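Local coordinates for protein glutathione S-transferase (Pseudomonas protegens, PDB 4IKH) that binds glutathione and, as its family suggests, probably acts as a glutathione transferase that conjugates the tripeptide to electrophilic substrates, at residues Y199-G202 with E203-G206; R215-A218 with K219-R223. All coordinates share one frame; numbering follows the deposited sequence.

Interaction 1. Residues Y199-G202 with E203-G206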
loop_
_atom_site.group_PDB
_atom_site.type_symbol
_atom_site.label_atom_id
_atom_site.label_comp_id
_atom_site.label_asym_id
_atom_site.label_seq_id
_atom_site.Cartn_x
_atom_site.Cartn_y
_atom_site.Cartn_z
ATOM N N TYR A 199 -12.319 7.491 -15.676
ATOM C CA TYR A 199 -13.346 7.550 -14.640
ATOM C C TYR A 199 -14.256 8.774 -14.770
ATOM O O TYR A 199 -15.305 8.840 -14.118
ATOM C CB TYR A 199 -12.700 7.534 -13.256
ATOM C CG TYR A 199 -12.211 6.177 -12.811
ATOM C CD1 TYR A 199 -12.366 5.056 -13.619
ATOM C CD2 TYR A 199 -11.612 6.009 -11.566
ATOM C CE1 TYR A 199 -11.929 3.815 -13.208
ATOM C CE2 TYR A 199 -11.172 4.765 -11.145
ATOM C CZ TYR A 199 -11.335 3.672 -11.968
ATOM O OH TYR A 199 -10.901 2.424 -11.550
ATOM N N GLU A 200 -13.850 9.740 -15.595
ATOM C CA GLU A 200 -14.657 10.935 -15.861
ATOM C C GLU A 200 -15.023 11.733 -14.602
ATOM O O GLU A 200 -16.087 12.355 -14.539
ATOM C CB GLU A 200 -15.928 10.560 -16.639
ATOM C CG GLU A 200 -15.666 9.930 -18.007
ATOM C CD GLU A 200 -16.942 9.511 -18.723
ATOM O OE1 GLU A 200 -17.886 9.037 -18.052
ATOM O OE2 GLU A 200 -17.003 9.659 -19.961
ATOM N N ALA A 201 -14.129 11.738 -13.618
ATOM C CA ALA A 201 -14.413 12.356 -12.325
ATOM C C ALA A 201 -13.663 13.668 -12.123
ATOM O O ALA A 201 -13.570 14.170 -10.994
ATOM C CB ALA A 201 -14.075 11.382 -11.200
ATOM N N GLY A 202 -13.121 14.223 -13.204
ATOM C CA GLY A 202 -12.327 15.436 -13.109
ATOM C C GLY A 202 -13.106 16.599 -12.523
ATOM O O GLY A 202 -12.631 17.288 -11.614
ATOM N N GLU A 203 -14.312 16.811 -13.038
ATOM C CA GLU A 203 -15.161 17.887 -12.544
ATOM C C GLU A 203 -15.648 17.541 -11.140
ATOM O O GLU A 203 -15.628 18.388 -10.244
ATOM C CB GLU A 203 -16.349 18.100 -13.479
ATOM C CG GLU A 203 -16.052 17.897 -14.953
ATOM C CD GLU A 203 -15.462 19.118 -15.599
ATOM O OE1 GLU A 203 -15.131 20.075 -14.868
ATOM O OE2 GLU A 203 -15.338 19.129 -16.843
ATOM N N LEU A 204 -16.057 16.283 -10.969
ATOM C CA LEU A 204 -16.544 15.740 -9.698
ATOM C C LEU A 204 -15.640 16.068 -8.505
ATOM O O LEU A 204 -16.120 16.527 -7.465
ATOM C CB LEU A 204 -16.695 14.214 -9.818
ATOM C CG LEU A 204 -17.700 13.469 -8.939
ATOM C CD1 LEU A 204 -19.085 14.078 -9.046
ATOM C CD2 LEU A 204 -17.755 11.995 -9.334
ATOM N N VAL A 205 -14.340 15.811 -8.641
ATOM C CA VAL A 205 -13.397 16.129 -7.568
ATOM C C VAL A 205 -12.842 17.555 -7.684
ATOM O O VAL A 205 -12.044 17.977 -6.844
ATOM C CB VAL A 205 -12.193 15.171 -7.543
ATOM C CG1 VAL A 205 -12.649 13.687 -7.431
ATOM C CG2 VAL A 205 -11.316 15.409 -8.775
ATOM N N GLY A 206 -13.254 18.286 -8.717
ATOM C CA GLY A 206 -12.744 19.632 -8.935
ATOM C C GLY A 206 -11.237 19.650 -9.132
ATOM O O GLY A 206 -10.506 20.281 -8.363
HETATM O O HOH W 1 -16.604 14.759 -13.499
#

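Interaction 2. Residues R215-A218 with K219-R223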
loop_
_atom_site.group_PDB
_atom_site.type_symbol
_atom_site.label_atom_id
_atom_site.label_comp_id
_atom_site.label_asym_id
_atom_site.label_seq_id
_atom_site.Cartn_x
_atom_site.Cartn_y
_atom_site.Cartn_z
ATOM N N ARG A 215 0.006 20.387 -12.756
ATOM C CA ARG A 215 1.321 20.725 -13.295
ATOM C C ARG A 215 2.203 19.483 -13.446
ATOM O O ARG A 215 2.725 19.215 -14.533
ATOM C CB ARG A 215 2.031 21.773 -12.429
ATOM C CG ARG A 215 3.496 21.977 -12.808
ATOM C CD ARG A 215 4.204 23.006 -11.920
ATOM N NE ARG A 215 4.022 22.728 -10.491
ATOM C CZ ARG A 215 4.858 22.000 -9.754
ATOM N NH1 ARG A 215 5.946 21.468 -10.307
ATOM N NH2 ARG A 215 4.611 21.805 -8.460
ATOM N N VAL A 216 2.354 18.714 -12.365
ATOM C CA VAL A 216 3.274 17.587 -12.383
ATOM C C VAL A 216 2.737 16.456 -13.272
ATOM O O VAL A 216 3.500 15.789 -13.966
ATOM C CB VAL A 216 3.587 17.086 -10.954
ATOM C CG1 VAL A 216 4.644 15.986 -10.987
ATOM C CG2 VAL A 216 4.065 18.249 -10.085
ATOM N N LEU A 217 1.423 16.267 -13.265
ATOM C CA LEU A 217 0.773 15.316 -14.169
ATOM C C LEU A 217 1.070 15.667 -15.623
ATOM O O LEU A 217 1.392 14.782 -16.425
ATOM C CB LEU A 217 -0.740 15.316 -13.957
ATOM C CG LEU A 217 -1.529 14.415 -14.918
ATOM C CD1 LEU A 217 -1.262 12.946 -14.607
ATOM C CD2 LEU A 217 -3.015 14.694 -14.850
ATOM N N ALA A 218 0.962 16.957 -15.961
ATOM C CA ALA A 218 1.256 17.395 -17.315
ATOM C C ALA A 218 2.692 17.029 -17.674
ATOM O O ALA A 218 2.962 16.564 -18.784
ATOM C CB ALA A 218 1.016 18.910 -17.475
ATOM N N LYS A 219 3.611 17.224 -16.731
ATOM C CA LYS A 219 5.020 16.930 -16.981
ATOM C C LYS A 219 5.257 15.433 -17.132
ATOM O O LYS A 219 6.107 15.002 -17.915
ATOM C CB LYS A 219 5.881 17.468 -15.841
ATOM C CG LYS A 219 6.779 18.604 -16.216
ATOM C CD LYS A 219 7.202 19.368 -14.983
ATOM C CE LYS A 219 7.992 18.510 -14.037
ATOM N NZ LYS A 219 8.201 19.254 -12.766
ATOM N N PHE A 220 4.500 14.652 -16.367
ATOM C CA PHE A 220 4.586 13.197 -16.378
ATOM C C PHE A 220 4.234 12.585 -17.738
ATOM O O PHE A 220 4.997 11.788 -18.285
ATOM C CB PHE A 220 3.651 12.642 -15.296
ATOM C CG PHE A 220 3.714 11.154 -15.130
ATOM C CD1 PHE A 220 4.827 10.551 -14.559
ATOM C CD2 PHE A 220 2.640 10.357 -15.503
ATOM C CE1 PHE A 220 4.873 9.160 -14.382
ATOM C CE2 PHE A 220 2.681 8.977 -15.334
ATOM C CZ PHE A 220 3.806 8.382 -14.775
ATOM N N VAL A 221 3.072 12.950 -18.273
ATOM C CA VAL A 221 2.600 12.381 -19.533
ATOM C C VAL A 221 3.335 12.926 -20.760
ATOM O O VAL A 221 3.084 12.484 -21.879
ATOM C CB VAL A 221 1.091 12.612 -19.732
ATOM C CG1 VAL A 221 0.330 12.241 -18.480
ATOM C CG2 VAL A 221 0.813 14.069 -20.118
ATOM N N ALA A 222 4.231 13.889 -20.562
ATOM C CA ALA A 222 5.018 14.418 -21.674
ATOM C C ALA A 222 6.385 13.732 -21.749
ATOM O O ALA A 222 7.203 14.041 -22.618
ATOM C CB ALA A 222 5.176 15.931 -21.562
ATOM N N ARG A 223 6.635 12.814 -20.819
ATOM C CA ARG A 223 7.822 11.967 -20.883
ATOM C C ARG A 223 7.544 10.841 -21.875
ATOM O O ARG A 223 6.550 10.125 -21.741
ATOM C CB ARG A 223 8.147 11.364 -19.510
ATOM C CG ARG A 223 8.410 12.384 -18.409
ATOM C CD ARG A 223 8.728 11.701 -17.082
ATOM N NE ARG A 223 9.910 10.849 -17.168
ATOM C CZ ARG A 223 11.150 11.267 -16.930
ATOM N NH1 ARG A 223 11.375 12.532 -16.599
ATOM N NH2 ARG A 223 12.169 10.424 -17.029
#

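Interaction 1. Residues Y199-G202 with E203-G206
Ala-201 and Gly-202 supply the carbonyl end of a tight turn onto which Glu-203, Leu-204 and Val-205 fold back. Val-205 N donates to Ala-201 O at 3.0 Å, nearly straight at 166° and with the nitrogen tilted 22° from the carbonyl plane. Just beyond, a type I beta turn from Glu-203 to Gly-206 is closed by Gly-206 N bonding to Glu-203 O at 2.8 Å.

Gly-202 has no side chain and meets its neighbours through its backbone alone. Glu-203 CB lies 3.7 Å from Gly-202 C; its CG, anti to the carbonyl carbon of Glu-203 and beside the backbone N, stays near that same glycine carbon before the chain bends at chi2. Leu-204 CB sits 3.3 Å from Ala-201 O and meets the methyl Ala-201 CB at 4.1 Å. With CG anti to its backbone N (chi1 -154°), Leu-204 also brings CD2 to that methyl. Val-205 CG2 lies 3.4 Å from Ala-201 O. A water donates to Glu-200 O and accepts from Leu-204 N at 3.0 Å.

The turn belongs to the connection between helices 183-196 and 211-220 of the all-helical C-terminal domain. Ala-201 packs on Leu-195 and Val-135, Leu-204 on Leu-152 and Val-156, and Val-205 on Ala-159 and Leu-163, while Tyr-199 leads back to bound glutathione beside Trp-191.

Interaction 2. Residues R215-A218 with K219-R223
Arg-215 to Phe-220 form the C-terminal part of helix 211-220 in the all-helical C-terminal domain of the glutathione transferase fold, and their backbone illustrates regular helical bonding passing into a turn. Three successive i to i+4 bonds run across the segments: Lys-219 N to Arg-215 O, Phe-220 N to Val-216 O at 2.8 Å, and Val-221 N to Leu-217 O. The last of these three is the straightest, with an N-H...O angle of 167°. A type I beta turn from Phe-220 to Arg-223 follows, closed by Arg-223 N on Phe-220 O, and Arg-223 takes the N-cap position of helix 224-229.

Side chains one turn apart line up along the surface of the helix. Leu-217 CD1 touches Val-221 CG1 at 4.2 Å, and the same valine methyl rests 3.4 Å from Leu-217 O, so the carbonyl that accepts from Val-221 N is also flanked by hydrocarbon. Phe-220 swings its ring away from 215-218, CG lying anti to the backbone N (chi1 -176°), and packs on Pro-190 and Tyr-181. Val-216 and Leu-217 both press on Phe-189 of helix 183-196.

On another side Arg-215 and Lys-219 extend side by side in the same direction. The like charges are probably offset by separate partners: Arg-215 bonds to Arg-173 O and forms a salt bridge with Glu-212, whereas Lys-219 bonds to Glu-174 O and makes a cation-pi contact with Trp-175. Val-216 CG2 lies over one face of the guanidinium, offset toward its rim, and Lys-219 NZ stands at the edge of that group, 4.0 Å from Arg-215 NH1.

Overall arrangement
Both interactions are local, and they lie in series in the C-terminal domain, their centres 18 Å apart and their nearest atoms about 10 Å apart without touching. Interaction 1 belongs to the connection leading into helix 211-220, interaction 2 to that helix's far end; each is partly buried, and each packs on helix 183-196. Their chemistry differs with place. At 199-206 a compact turn, with a water joining Glu-200 O and Leu-204 N, sets apolar side chains among helices 111-140, 150-170 and 183-196, and its tyrosine reaches a glutathione. At 215-223 regular helical bonding dominates, and long basic chains on one side use a carboxylate of the same helix, and backbone carbonyls and an indole from residues 173-175.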